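Local coordinates for CARDB domain-containing protein (Pyrococcus furiosus, PDB 3IDU), which is of unknown function but binds a pair of manganese ions through its all-beta CARDB domain, one piece of a longer protein, at the manganese (II) ion site. Coordinates in Å, arbitrary orientation; residue numbers count along the deposited sequence, not the author numbering.

The manganese (II) ion site. Residues 19, 97, 100-104, 107, 110. With MN (manganese (II) ion), chain B.
One of the two manganese sites of the CARDB domain sits in the loop joining strands 88-96 and 111-118, at one end of the beta fold. The MN is near octahedral and its modelled ligands are all oxygens: carboxylates from Asp97, Glu104 and Glu107, the side-chain carbonyl of Asn100, the backbone carbonyl of Val102 and a water. Each carboxylate gives the metal one oxygen, Glu104 OE2 lying 2.2 Å from MN, and its second oxygen takes a hydrogen bond from the protein.

The tight part is the turn from Asp97 to Val102. CG of Asp97 is anti to its backbone N (chi1 -172°), which swings OD2 onto the ion at 2.3 Å from MN. OD1 then receives two donors: the backbone N of Thr101 comes almost straight (169° at H) along the syn lone pair, while the Thr101 hydroxyl OG1 arrives from above the carboxylate plane. Val102 N reaches OD2 itself, also from above the plane, which with the metal bond would probably restrain the carboxylate's rotation. Glu107, bent at chi2 (-67°), folds back so that its OE1 takes the N-H of Glu104 at 2.8 Å from Glu104 N.

Glu104, shared by both manganese ions, runs extended beyond CG, and Leu19 N meets its OE1 from above the plane. Asn110, a ligand of the other ion, is second shell here: its amide ND2 donates to the syn lone pair of Glu104 OE2, 2.9 Å away and close to the amide plane. An alanine here would lose that donor and would probably leave the Glu104 carboxylate less firmly set and the neighbouring site weakened. The N-H groups around the carboxylates are likely to offset some of their crowded negative charge.

The looser side is probably the water position, whose ligand is not tied to the chain and so is likely to exchange more readily. Asn100 OD1, at 2.5 Å from MN, is the longest bond. The water itself is steadied by the backbone carbonyl of Asp97, whose O lies 2.7 Å from the water oxygen.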
loop_
_atom_site.group_PDB
_atom_site.type_symbol
_atom_site.label_atom_id
_atom_site.label_comp_id
_atom_site.label_asym_id
_atom_site.label_seq_id
_atom_site.Cartn_x
_atom_site.Cartn_y
_atom_site.Cartn_z
ATOM N N LEU A 19 8.327 -0.817 -7.200
ATOM C CA LEU A 19 7.207 -0.358 -6.413
ATOM C C LEU A 19 6.924 -1.285 -5.248
ATOM O O LEU A 19 6.986 -2.501 -5.382
ATOM C CB LEU A 19 5.981 -0.278 -7.312
ATOM C CG LEU A 19 6.143 0.681 -8.487
ATOM C CD1 LEU A 19 5.074 0.415 -9.537
ATOM C CD2 LEU A 19 6.052 2.112 -7.974
ATOM N N ASP A 97 0.490 -1.394 -8.879
ATOM C CA ASP A 97 0.708 -1.966 -10.201
ATOM C C ASP A 97 0.195 -3.397 -10.254
ATOM O O ASP A 97 0.883 -4.302 -10.724
ATOM C CB ASP A 97 2.179 -1.954 -10.620
ATOM C CG ASP A 97 2.356 -2.378 -12.069
ATOM O OD1 ASP A 97 1.440 -2.089 -12.868
ATOM O OD2 ASP A 97 3.393 -2.980 -12.420
ATOM N N ASN A 100 0.327 -5.109 -13.387
ATOM C CA ASN A 100 1.712 -5.288 -13.790
ATOM C C ASN A 100 2.040 -4.712 -15.159
ATOM O O ASN A 100 2.359 -5.433 -16.109
ATOM C CB ASN A 100 2.110 -6.760 -13.727
ATOM C CG ASN A 100 3.595 -6.961 -13.953
ATOM O OD1 ASN A 100 4.425 -6.114 -13.565
ATOM N ND2 ASN A 100 3.949 -8.084 -14.567
ATOM N N THR A 101 1.958 -3.391 -15.242
ATOM C CA THR A 101 2.264 -2.679 -16.472
ATOM C C THR A 101 3.624 -1.994 -16.327
ATOM O O THR A 101 4.087 -1.308 -17.239
ATOM C CB THR A 101 1.175 -1.630 -16.787
ATOM O OG1 THR A 101 0.988 -0.773 -15.655
ATOM C CG2 THR A 101 -0.146 -2.320 -17.113
ATOM N N VAL A 102 4.264 -2.194 -15.176
ATOM C CA VAL A 102 5.573 -1.606 -14.904
ATOM C C VAL A 102 6.594 -2.700 -14.597
ATOM O O VAL A 102 6.417 -3.455 -13.650
ATOM C CB VAL A 102 5.522 -0.645 -13.689
ATOM C CG1 VAL A 102 6.882 -0.004 -13.473
ATOM C CG2 VAL A 102 4.456 0.420 -13.906
ATOM N N VAL A 103 7.648 -2.795 -15.408
ATOM C CA VAL A 103 8.692 -3.797 -15.173
ATOM C C VAL A 103 9.541 -3.307 -14.014
ATOM O O VAL A 103 10.122 -2.231 -14.086
ATOM C CB VAL A 103 9.581 -3.990 -16.422
ATOM C CG1 VAL A 103 10.753 -4.928 -16.098
ATOM C CG2 VAL A 103 8.744 -4.585 -17.550
ATOM N N GLU A 104 9.608 -4.097 -12.944
ATOM C CA GLU A 104 10.366 -3.716 -11.756
ATOM C C GLU A 104 11.404 -4.747 -11.358
ATOM O O GLU A 104 11.463 -5.852 -11.902
ATOM C CB GLU A 104 9.439 -3.552 -10.552
ATOM C CG GLU A 104 8.202 -2.704 -10.759
ATOM C CD GLU A 104 7.112 -3.067 -9.763
ATOM O OE1 GLU A 104 7.412 -3.152 -8.557
ATOM O OE2 GLU A 104 5.958 -3.273 -10.181
ATOM N N GLU A 107 8.386 -8.030 -8.481
ATOM C CA GLU A 107 6.938 -7.922 -8.668
ATOM C C GLU A 107 6.232 -8.618 -7.505
ATOM O O GLU A 107 5.000 -8.623 -7.419
ATOM C CB GLU A 107 6.506 -8.584 -9.989
ATOM C CG GLU A 107 7.382 -8.275 -11.208
ATOM C CD GLU A 107 7.317 -6.826 -11.669
ATOM O OE1 GLU A 107 8.111 -6.453 -12.568
ATOM O OE2 GLU A 107 6.473 -6.064 -11.146
ATOM N N ASN A 110 4.706 -6.149 -4.168
ATOM C CA ASN A 110 3.697 -5.175 -4.565
ATOM C C ASN A 110 2.376 -5.343 -3.829
ATOM O O ASN A 110 1.396 -4.681 -4.163
ATOM C CB ASN A 110 3.453 -5.274 -6.073
ATOM C CG ASN A 110 4.613 -4.748 -6.887
ATOM O OD1 ASN A 110 5.766 -5.091 -6.637
ATOM N ND2 ASN A 110 4.313 -3.919 -7.876
HETATM MN MN MN B . 5.124 -4.340 -11.904
HETATM O O HOH W 1 3.345 -5.340 -10.775
#